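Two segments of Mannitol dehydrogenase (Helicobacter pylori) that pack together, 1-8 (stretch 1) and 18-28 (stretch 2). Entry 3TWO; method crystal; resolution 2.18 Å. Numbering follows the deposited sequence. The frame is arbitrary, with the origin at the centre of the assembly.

Stretch 1 (1-8) MRVQSKGF
Stretch 2, residues 18-28: KPHDFSRHAVG

Two antiparallel strands, 3-8 and 18-24, lie side by side with their axes 4.5 Å apart at closest approach and their N-to-C directions 143° apart. The register pairs V3 with R24, Q4 with S23, S5 with F22, K6 with D21, G7 with H20 and F8 with P19. V3, S5 and G7 form the hydrogen-bonded pairs, each with two backbone bonds: V3 N to R24 O 3.0 Å and R24 N to V3 O 2.8 Å; S5 N to F22 O 2.8 Å and F22 N to S5 O 3.1 Å; G7 N to H20 O 3.0 Å and H20 N to G7 O 2.7 Å. CA to CA is 5.2 Å for V3-R24 and S5-F22 and 5.3 Å for G7-H20, against 4.4 Å for Q4-S23, 4.6 Å for K6-D21 and 4.8 Å for F8-P19. P19, which has no amide hydrogen, occupies a non-hydrogen-bonded position, where none is asked for by the partner strand; its CA instead lies 3.3 Å from G7 O.

One face carries V3, S5, H20, F22 and R24, with G7 among them. F22 takes chi1 p (66°) and chi2 109°, which brings its ring back over the neighbouring strand. S5 CB sits 3.6 Å from the centroid of the F22 ring, 17° off the normal, a CH-pi contact over the face. The ring edge reaches K6 C, 3.6 Å from F22 CE2, and G7 N. G7 is extended (phi/psi -173/-165); an ideal CB there would lie 3.6 Å from F22 CE2, in close contact with the ring but not in clash. S5, chi1 m, places OG 3.5 Å from R24 CG. R24 is stretched (m, t, t, chi4 -73°), its guanidinium hydrogen-bonded elsewhere in the structure. V3, chi1 t, sets CG2 4.0 Å from V27 CG2, also t, extending the contact beyond the strand.

On the other face, Q4, K6 and F8 accompany S23, D21 and P19. S23 adopts chi1 p (75°), and its OG accepts from R2 NE at 3.0 Å and R2 NH2 at 3.2 Å. R2 starts sideways in loop (phi/psi -60/148), but m, t, p and chi4 81° curl its end inward; R2 NH2 also makes a weak bond to S23 O, 3.2 Å. S23 OG lies near the guanidinium plane, while R24 C and H25 N cover one face. Q4, m and m, folds its amide across, OE1 3.7 Å from S23 CB. K6 starts on this face with chi1 p (40°), then t, t and chi4 142°, so that its end leads off from the other strand while K6 CB stays 4.0 Å from D21 OD1. F8, m with chi2 93°, touches P19, CE2 to CG 4.2 Å.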

# COMPACT_ATOMS: atom_id res chain seq x y z
N MET B 1 -16.61 9.05 -44.61
CA MET B 1 -17.26 10.33 -44.18
C MET B 1 -17.28 10.42 -42.64
O MET B 1 -17.67 9.45 -41.97
CB MET B 1 -18.68 10.45 -44.73
CG MET B 1 -18.77 10.76 -46.25
SD MET B 1 -17.43 11.80 -46.94
CE MET B 1 -16.38 10.64 -47.88
N ARG B 2 -16.84 11.55 -42.09
CA ARG B 2 -16.89 11.79 -40.65
C ARG B 2 -18.32 11.73 -40.16
O ARG B 2 -19.23 12.06 -40.87
CB ARG B 2 -16.23 13.13 -40.31
CG ARG B 2 -14.70 13.16 -40.64
CD ARG B 2 -13.96 14.43 -40.17
NE ARG B 2 -14.12 14.67 -38.73
CZ ARG B 2 -13.42 14.08 -37.78
NH1 ARG B 2 -12.49 13.20 -38.09
NH2 ARG B 2 -13.66 14.34 -36.50
N VAL B 3 -18.53 11.29 -38.93
CA VAL B 3 -19.88 11.20 -38.37
C VAL B 3 -20.18 12.55 -37.70
O VAL B 3 -19.36 13.05 -36.92
CB VAL B 3 -19.93 10.02 -37.31
CG1 VAL B 3 -21.22 10.04 -36.48
CG2 VAL B 3 -19.73 8.66 -38.00
N GLN B 4 -21.33 13.15 -38.02
CA GLN B 4 -21.74 14.40 -37.38
C GLN B 4 -22.35 14.12 -36.01
O GLN B 4 -23.05 13.11 -35.81
CB GLN B 4 -22.73 15.18 -38.25
CG GLN B 4 -22.11 15.61 -39.60
CD GLN B 4 -20.79 16.35 -39.40
OE1 GLN B 4 -19.79 16.03 -40.03
NE2 GLN B 4 -20.77 17.32 -38.52
N SER B 5 -22.05 14.96 -35.03
CA SER B 5 -22.53 14.68 -33.70
C SER B 5 -22.97 15.91 -32.99
O SER B 5 -22.65 17.02 -33.40
CB SER B 5 -21.44 14.01 -32.85
OG SER B 5 -20.88 12.90 -33.49
N LYS B 6 -23.66 15.71 -31.85
CA LYS B 6 -23.91 16.81 -30.94
C LYS B 6 -23.89 16.38 -29.49
O LYS B 6 -24.10 15.23 -29.16
CB LYS B 6 -25.17 17.58 -31.30
CG LYS B 6 -26.32 16.72 -31.74
CD LYS B 6 -27.44 17.61 -32.24
CE LYS B 6 -28.62 16.81 -32.74
NZ LYS B 6 -29.84 17.56 -32.31
N GLY B 7 -23.67 17.35 -28.62
CA GLY B 7 -23.53 17.06 -27.21
C GLY B 7 -23.44 18.29 -26.36
O GLY B 7 -23.77 19.39 -26.78
N PHE B 8 -23.00 18.07 -25.13
CA PHE B 8 -22.93 19.09 -24.12
C PHE B 8 -21.48 19.23 -23.72
O PHE B 8 -20.92 18.30 -23.11
CB PHE B 8 -23.85 18.71 -22.93
CG PHE B 8 -25.29 18.70 -23.32
CD1 PHE B 8 -25.90 17.50 -23.74
CD2 PHE B 8 -26.00 19.89 -23.41
CE1 PHE B 8 -27.24 17.48 -24.18
CE2 PHE B 8 -27.35 19.89 -23.88
CZ PHE B 8 -27.96 18.67 -24.24
N LYS B 18 -22.73 23.76 -22.62
CA LYS B 18 -23.60 24.30 -23.67
C LYS B 18 -23.73 23.29 -24.79
O LYS B 18 -22.82 22.49 -24.97
CB LYS B 18 -23.03 25.60 -24.24
CG LYS B 18 -22.85 26.73 -23.22
CD LYS B 18 -22.15 28.04 -23.77
CE LYS B 18 -20.65 27.87 -24.16
NZ LYS B 18 -20.57 26.94 -25.31
N PRO B 19 -24.84 23.33 -25.55
CA PRO B 19 -24.97 22.50 -26.77
C PRO B 19 -23.79 22.73 -27.69
O PRO B 19 -23.41 23.85 -27.93
CB PRO B 19 -26.28 23.02 -27.43
CG PRO B 19 -27.10 23.41 -26.20
CD PRO B 19 -26.08 24.09 -25.27
N HIS B 20 -23.19 21.67 -28.19
CA HIS B 20 -22.01 21.84 -29.03
C HIS B 20 -22.17 20.87 -30.18
O HIS B 20 -22.41 19.66 -29.96
CB HIS B 20 -20.77 21.53 -28.18
CG HIS B 20 -19.47 21.61 -28.91
ND1 HIS B 20 -19.05 22.75 -29.58
CD2 HIS B 20 -18.46 20.71 -29.04
CE1 HIS B 20 -17.86 22.53 -30.12
NE2 HIS B 20 -17.48 21.30 -29.80
N ASP B 21 -22.06 21.40 -31.40
CA ASP B 21 -21.96 20.60 -32.61
C ASP B 21 -20.53 20.23 -32.85
O ASP B 21 -19.64 21.07 -32.72
CB ASP B 21 -22.42 21.41 -33.84
CG ASP B 21 -23.89 21.82 -33.74
OD1 ASP B 21 -24.73 21.01 -33.26
OD2 ASP B 21 -24.20 22.97 -34.14
N PHE B 22 -20.31 18.98 -33.26
CA PHE B 22 -18.96 18.49 -33.58
C PHE B 22 -19.05 17.31 -34.51
O PHE B 22 -20.12 16.98 -34.99
CB PHE B 22 -18.14 18.13 -32.31
CG PHE B 22 -18.67 16.97 -31.53
CD1 PHE B 22 -17.99 15.76 -31.53
CD2 PHE B 22 -19.86 17.08 -30.79
CE1 PHE B 22 -18.46 14.65 -30.73
CE2 PHE B 22 -20.35 16.00 -30.02
CZ PHE B 22 -19.63 14.79 -29.95
N SER B 23 -17.90 16.70 -34.78
CA SER B 23 -17.87 15.52 -35.61
C SER B 23 -16.87 14.51 -35.02
O SER B 23 -15.93 14.86 -34.28
CB SER B 23 -17.53 15.90 -37.08
OG SER B 23 -16.15 16.20 -37.17
N ARG B 24 -17.09 13.24 -35.34
CA ARG B 24 -16.17 12.17 -34.90
C ARG B 24 -15.57 11.50 -36.13
O ARG B 24 -16.08 11.66 -37.24
CB ARG B 24 -16.95 11.13 -34.12
CG ARG B 24 -17.62 11.65 -32.86
CD ARG B 24 -18.48 10.55 -32.22
NE ARG B 24 -19.04 10.91 -30.91
CZ ARG B 24 -18.37 11.00 -29.74
NH1 ARG B 24 -17.04 10.85 -29.68
NH2 ARG B 24 -19.06 11.25 -28.61
N HIS B 25 -14.49 10.73 -35.93
CA HIS B 25 -13.93 9.92 -37.02
C HIS B 25 -14.96 8.99 -37.73
O HIS B 25 -15.92 8.49 -37.12
CB HIS B 25 -12.70 9.11 -36.55
CG HIS B 25 -13.01 7.96 -35.64
ND1 HIS B 25 -12.75 7.99 -34.28
CD2 HIS B 25 -13.47 6.71 -35.91
CE1 HIS B 25 -13.05 6.81 -33.74
NE2 HIS B 25 -13.48 6.02 -34.71
N ALA B 26 -14.73 8.80 -39.03
CA ALA B 26 -15.50 7.87 -39.87
C ALA B 26 -15.50 6.48 -39.24
O ALA B 26 -14.59 6.11 -38.48
CB ALA B 26 -14.87 7.82 -41.29
N VAL B 27 -16.55 5.71 -39.55
CA VAL B 27 -16.66 4.32 -39.14
C VAL B 27 -15.67 3.44 -39.91
O VAL B 27 -15.85 3.21 -41.08
CB VAL B 27 -18.10 3.80 -39.34
CG1 VAL B 27 -18.23 2.43 -38.75
CG2 VAL B 27 -19.16 4.79 -38.71
N GLY B 28 -14.63 2.96 -39.23
CA GLY B 28 -13.57 2.22 -39.91
C GLY B 28 -14.04 0.79 -40.00
O GLY B 28 -15.07 0.45 -39.43